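Local structure of translation initiation factor eIF2B subunit gamma (Schizosaccharomyces pombe, 5B04) at residues L171-V177 against N236-I242; D149-L154 against A323-N328. The protein acts as a component of eIF2B, the heterodecameric complex that catalyses exchange of GDP for GTP on the gamma subunit of eIF2. The protein carries 3 engineered substitutions. All blocks are in the same frame, centred on the assembly; numbering follows the deposited sequence.

Contact 1: L171-V177 against N236-I242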
loop_
_atom_site.group_PDB
_atom_site.type_symbol
_atom_site.label_atom_id
_atom_site.label_comp_id
_atom_site.label_asym_id
_atom_site.label_seq_id
_atom_site.Cartn_x
_atom_site.Cartn_y
_atom_site.Cartn_z
ATOM N N LEU E 171 42.032 -26.472 -26.758
ATOM C CA LEU E 171 41.833 -25.060 -27.055
ATOM C C LEU E 171 43.083 -24.477 -27.702
ATOM O O LEU E 171 44.171 -24.528 -27.128
ATOM C CB LEU E 171 41.481 -24.282 -25.788
ATOM C CG LEU E 171 41.434 -22.759 -25.932
ATOM C CD1 LEU E 171 40.223 -22.322 -26.739
ATOM C CD2 LEU E 171 41.442 -22.096 -24.570
ATOM N N ALA E 172 42.923 -23.925 -28.899
ATOM C CA ALA E 172 44.046 -23.350 -29.628
ATOM C C ALA E 172 43.881 -21.847 -29.802
ATOM O O ALA E 172 42.804 -21.366 -30.154
ATOM C CB ALA E 172 44.197 -24.022 -30.978
ATOM N N VAL E 173 44.957 -21.109 -29.554
ATOM C CA VAL E 173 44.931 -19.659 -29.682
ATOM C C VAL E 173 45.363 -19.222 -31.077
ATOM O O VAL E 173 46.362 -19.706 -31.610
ATOM C CB VAL E 173 45.839 -18.987 -28.634
ATOM C CG1 VAL E 173 45.772 -17.473 -28.759
ATOM C CG2 VAL E 173 45.442 -19.426 -27.234
ATOM N N TYR E 174 44.595 -18.312 -31.666
ATOM C CA TYR E 174 44.950 -17.723 -32.951
ATOM C C TYR E 174 45.034 -16.207 -32.812
ATOM O O TYR E 174 44.648 -15.653 -31.783
ATOM C CB TYR E 174 43.937 -18.119 -34.024
ATOM C CG TYR E 174 43.967 -19.592 -34.360
ATOM C CD1 TYR E 174 43.203 -20.504 -33.643
ATOM C CD2 TYR E 174 44.765 -20.073 -35.390
ATOM C CE1 TYR E 174 43.230 -21.853 -33.945
ATOM C CE2 TYR E 174 44.799 -21.418 -35.698
ATOM C CZ TYR E 174 44.030 -22.304 -34.974
ATOM O OH TYR E 174 44.061 -23.645 -35.280
ATOM N N SER E 175 45.538 -15.542 -33.846
ATOM C CA SER E 175 45.802 -14.110 -33.759
ATOM C C SER E 175 46.028 -13.477 -35.129
ATOM O O SER E 175 46.384 -14.169 -36.082
ATOM C CB SER E 175 47.021 -13.864 -32.870
ATOM O OG SER E 175 48.164 -14.523 -33.384
ATOM N N PRO E 176 45.816 -12.153 -35.232
ATOM C CA PRO E 176 46.134 -11.429 -36.467
ATOM C C PRO E 176 47.613 -11.547 -36.820
ATOM O O PRO E 176 48.465 -11.374 -35.948
ATOM C CB PRO E 176 45.769 -9.980 -36.131
ATOM C CG PRO E 176 44.770 -10.084 -35.034
ATOM C CD PRO E 176 45.179 -11.279 -34.230
ATOM N N VAL E 177 47.910 -11.847 -38.080
ATOM C CA VAL E 177 49.291 -11.985 -38.524
ATOM C C VAL E 177 50.006 -10.638 -38.476
ATOM O O VAL E 177 49.381 -9.590 -38.642
ATOM C CB VAL E 177 49.376 -12.555 -39.955
ATOM C CG1 VAL E 177 50.750 -13.157 -40.209
ATOM C CG2 VAL E 177 48.304 -13.604 -40.172
ATOM N N ASN E 236 43.405 -14.488 -42.078
ATOM C CA ASN E 236 44.000 -13.361 -41.374
ATOM C C ASN E 236 44.635 -13.817 -40.072
ATOM O O ASN E 236 45.285 -13.042 -39.372
ATOM C CB ASN E 236 42.946 -12.290 -41.092
ATOM C CG ASN E 236 43.552 -10.969 -40.664
ATOM O OD1 ASN E 236 44.713 -10.679 -40.953
ATOM N ND2 ASN E 236 42.772 -10.169 -39.948
ATOM N N LEU E 237 44.433 -15.090 -39.755
ATOM C CA LEU E 237 44.879 -15.637 -38.487
ATOM C C LEU E 237 46.071 -16.567 -38.649
ATOM O O LEU E 237 46.169 -17.310 -39.624
ATOM C CB LEU E 237 43.729 -16.378 -37.808
ATOM C CG LEU E 237 42.504 -15.501 -37.550
ATOM C CD1 LEU E 237 41.392 -16.308 -36.907
ATOM C CD2 LEU E 237 42.877 -14.302 -36.690
ATOM N N SER E 238 46.982 -16.503 -37.684
ATOM C CA SER E 238 48.115 -17.413 -37.623
ATOM C C SER E 238 48.150 -18.067 -36.248
ATOM O O SER E 238 47.712 -17.474 -35.262
ATOM C CB SER E 238 49.425 -16.677 -37.905
ATOM O OG SER E 238 49.646 -15.648 -36.956
ATOM N N ASP E 239 48.664 -19.290 -36.183
ATOM C CA ASP E 239 48.710 -20.015 -34.921
ATOM C C ASP E 239 49.760 -19.427 -33.985
ATOM O O ASP E 239 50.917 -19.254 -34.365
ATOM C CB ASP E 239 48.991 -21.499 -35.162
ATOM C CG ASP E 239 49.077 -22.289 -33.872
ATOM O OD1 ASP E 239 48.291 -22.002 -32.944
ATOM O OD2 ASP E 239 49.933 -23.194 -33.784
ATOM N N ALA E 240 49.346 -19.122 -32.760
ATOM C CA ALA E 240 50.257 -18.595 -31.752
ATOM C C ALA E 240 50.943 -19.734 -31.008
ATOM O O ALA E 240 51.664 -19.510 -30.034
ATOM C CB ALA E 240 49.510 -17.697 -30.780
ATOM N N HIS E 241 50.710 -20.953 -31.490
ATOM C CA HIS E 241 51.206 -22.185 -30.878
ATOM C C HIS E 241 50.948 -22.241 -29.377
ATOM O O HIS E 241 51.744 -22.797 -28.619
ATOM C CB HIS E 241 52.697 -22.371 -31.153
ATOM C CG HIS E 241 53.145 -23.800 -31.131
ATOM N ND1 HIS E 241 53.573 -24.428 -29.981
ATOM C CD2 HIS E 241 53.233 -24.722 -32.119
ATOM C CE1 HIS E 241 53.905 -25.676 -30.263
ATOM N NE2 HIS E 241 53.707 -25.879 -31.552
ATOM N N ILE E 242 49.836 -21.653 -28.951
ATOM C CA ILE E 242 49.365 -21.824 -27.588
ATOM C C ILE E 242 48.281 -22.885 -27.589
ATOM O O ILE E 242 47.245 -22.722 -28.232
ATOM C CB ILE E 242 48.793 -20.535 -26.988
ATOM C CG1 ILE E 242 49.701 -19.342 -27.269
ATOM C CG2 ILE E 242 48.558 -20.704 -25.492
ATOM C CD1 ILE E 242 49.041 -18.032 -26.924
#
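Val173 and Ile242 have the largest areas covered by the other strand, followed by Tyr174 and Ser238, where strands 171-176 and 237-242 run antiparallel at 135°, a strongly twisted pair with axes 4.5 Å apart. Val173 faces a bulge: its O accepts from Ala240 N (3.3 Å), whereas its N reaches past His241, whose phi/psi of 48/33 turns the chain, to Ile242 O (3.1 Å). Its side chain points at the partner, with CG2 3.5 Å from Ile242 CB. Beyond the bulge the antiparallel register resumes. Tyr174 and Asp239 form a non-hydrogen-bonded pair with side chains on one face, Tyr174 CD2 lying 4.0 Å from Asp239 CA. On the other face are Ser175 and Ser238; Ser238 N donates to Ser175 O (2.9 Å), Ser175 N bonds weakly to Ser238 O (3.2 Å), Ser175 OG bonds to Asn324 O and Ser238 OG to Asn325 OD1. A long antiparallel strand, bulged and inserted in a mixed sheet with parallel strands, is consistent with the nucleotidyltransferase-like GT-A fold.

Contact 2: D149-L154 against A323-N328; sequences DSIVGL and ANNLPN
Segments 149-154 and 323-328 are irregular loops running nearly antiparallel, with end-to-end directions 162° apart. CA atoms are nearest for Ser150 and Leu326 (4.6 Å), Val152 and Asn324 (4.3 Å), and Gly153 and Ala323 (5.0 Å). One antiparallel bridge forms, the hydrogen-bonded pair Ile151-Asn325 (CA-CA 5.7 Å): Asn325 N donates to Ile151 O at 3.3 Å, and Ile151 N makes a weak bond to Asn325 O at 3.0 Å. Gly153 N also bonds weakly to Ala323 O (3.4 Å). Ala323 has phi/psi 70/-4; a CB on Gly153 would clash with its methyl group. Asp149, chi1 p, has the largest area covered by the other loop; its fit against Leu326 and Pro327 is very tight in the model, with Asp149 OD1 3.0 Å from Leu326 CD2. OD1 also makes a weak hydrogen bond to Ser147 OG, and OD2 a long, weak ion pair with Lys62 NZ. Ile151, chi1 m, lays CG1 3.8 Å from Pro327 CD. Val152 CG1 lies 3.8 Å from Asn324 CB. Ser150 points away, its OG bonded to Ser147 N. The first loop lies between strand 142-147 and helix 156-166, the second between strand 315-319 and helix 332-338. Asp149 probably occupies the place where catalytic GT-A nucleotidyltransferases carry a metal-binding aspartate after a central strand.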
loop_
_atom_site.group_PDB
_atom_site.type_symbol
_atom_site.label_atom_id
_atom_site.label_comp_id
_atom_site.label_asym_id
_atom_site.label_seq_id
_atom_site.Cartn_x
_atom_site.Cartn_y
_atom_site.Cartn_z
ATOM N N ASP E 149 59.318 -20.120 -29.016
ATOM C CA ASP E 149 59.217 -18.849 -29.723
ATOM C C ASP E 149 57.922 -18.103 -29.414
ATOM O O ASP E 149 57.752 -16.959 -29.818
ATOM C CB ASP E 149 59.344 -19.069 -31.236
ATOM C CG ASP E 149 58.426 -20.164 -31.752
ATOM O OD1 ASP E 149 57.259 -20.231 -31.315
ATOM O OD2 ASP E 149 58.877 -20.960 -32.601
ATOM N N SER E 150 57.010 -18.749 -28.696
ATOM C CA SER E 150 55.719 -18.140 -28.389
ATOM C C SER E 150 55.863 -16.852 -27.574
ATOM O O SER E 150 55.989 -16.893 -26.351
ATOM C CB SER E 150 54.832 -19.136 -27.640
ATOM O OG SER E 150 54.661 -20.326 -28.389
ATOM N N ILE E 151 55.850 -15.713 -28.263
ATOM C CA ILE E 151 55.887 -14.412 -27.600
ATOM C C ILE E 151 54.469 -13.909 -27.370
ATOM O O ILE E 151 53.808 -13.451 -28.300
ATOM C CB ILE E 151 56.663 -13.362 -28.420
ATOM C CG1 ILE E 151 57.941 -13.964 -29.006
ATOM C CG2 ILE E 151 56.974 -12.142 -27.563
ATOM C CD1 ILE E 151 58.936 -14.424 -27.965
ATOM N N VAL E 152 54.002 -13.987 -26.129
ATOM C CA VAL E 152 52.597 -13.726 -25.851
ATOM C C VAL E 152 52.367 -12.683 -24.757
ATOM O O VAL E 152 52.930 -12.764 -23.665
ATOM C CB VAL E 152 51.878 -15.034 -25.472
ATOM C CG1 VAL E 152 51.778 -15.927 -26.688
ATOM C CG2 VAL E 152 52.628 -15.756 -24.369
ATOM N N GLY E 153 51.536 -11.695 -25.074
ATOM C CA GLY E 153 51.167 -10.662 -24.124
ATOM C C GLY E 153 49.728 -10.841 -23.688
ATOM O O GLY E 153 49.218 -10.095 -22.851
ATOM N N LEU E 154 49.071 -11.838 -24.273
ATOM C CA LEU E 154 47.711 -12.196 -23.903
ATOM C C LEU E 154 47.672 -12.655 -22.451
ATOM O O LEU E 154 48.350 -13.616 -22.087
ATOM C CB LEU E 154 47.179 -13.295 -24.827
ATOM C CG LEU E 154 45.720 -13.730 -24.679
ATOM C CD1 LEU E 154 44.777 -12.566 -24.932
ATOM C CD2 LEU E 154 45.415 -14.885 -25.621
ATOM N N ALA E 323 49.351 -8.106 -29.354
ATOM C CA ALA E 323 50.520 -8.636 -28.684
ATOM C C ALA E 323 50.926 -10.081 -28.732
ATOM O O ALA E 323 51.978 -10.399 -28.217
ATOM C CB ALA E 323 50.436 -8.173 -27.245
ATOM N N ASN E 324 50.143 -10.952 -29.355
ATOM C CA ASN E 324 50.555 -12.350 -29.417
ATOM C C ASN E 324 50.709 -13.033 -30.762
ATOM O O ASN E 324 49.764 -13.328 -31.459
ATOM C CB ASN E 324 49.807 -13.183 -28.358
ATOM C CG ASN E 324 48.932 -14.273 -28.925
ATOM O OD1 ASN E 324 49.376 -15.114 -29.677
ATOM N ND2 ASN E 324 47.690 -14.267 -28.545
ATOM N N ASN E 325 51.942 -13.388 -31.013
ATOM C CA ASN E 325 52.375 -14.291 -32.083
ATOM C C ASN E 325 53.770 -14.853 -31.811
ATOM O O ASN E 325 54.260 -14.784 -30.685
ATOM C CB ASN E 325 52.343 -13.587 -33.442
ATOM C CG ASN E 325 51.123 -13.969 -34.266
ATOM O OD1 ASN E 325 50.599 -15.077 -34.141
ATOM N ND2 ASN E 325 50.665 -13.053 -35.110
ATOM N N LEU E 326 54.328 -15.551 -32.789
ATOM C CA LEU E 326 55.583 -16.254 -32.582
ATOM C C LEU E 326 56.572 -16.054 -33.689
ATOM O O LEU E 326 56.191 -15.879 -34.830
ATOM C CB LEU E 326 55.365 -17.748 -32.379
ATOM C CG LEU E 326 54.597 -18.624 -33.354
ATOM C CD1 LEU E 326 54.613 -18.068 -34.756
ATOM C CD2 LEU E 326 55.085 -20.060 -33.338
ATOM N N PRO E 327 57.917 -16.066 -33.292
ATOM C CA PRO E 327 58.847 -16.038 -34.405
ATOM C C PRO E 327 59.433 -17.387 -34.722
ATOM O O PRO E 327 60.348 -17.828 -34.067
ATOM C CB PRO E 327 59.947 -15.159 -33.880
ATOM C CG PRO E 327 60.134 -15.624 -32.517
ATOM C CD PRO E 327 58.792 -16.036 -32.024
ATOM N N ASN E 328 58.920 -18.009 -35.761
ATOM C CA ASN E 328 59.531 -19.168 -36.357
ATOM C C ASN E 328 60.249 -18.751 -37.620
ATOM O O ASN E 328 61.289 -19.268 -37.949
ATOM C CB ASN E 328 58.483 -20.218 -36.688
ATOM C CG ASN E 328 57.161 -19.615 -37.065
ATOM O OD1 ASN E 328 56.967 -18.424 -36.901
ATOM N ND2 ASN E 328 56.250 -20.420 -37.551
#

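Overall arrangement
The two contacts lie side by side, centres 9 Å apart, and along the chain contact 1 is nested inside the loop closed by contact 2. Segment 323-328 joins them: Ser175 OG is 2.8 Å from Asn324 O, probably hydrogen-bonded, and Pro176 O packs 2.9 Å from Asn325 ND2. From the other loop, Leu154 touches Val173 and Val152 touches Ile242. Strand 230-245, which carries segment 236-242, also pairs with strand 142-147, which leads into contact 2. Contact 1 thus belongs to the sheet of the nucleotidyltransferase-like domain, and contact 2 to loops beside it; segment 323-328 precedes helix 332-338 and the parallel-stranded C-terminal left-handed beta-helix.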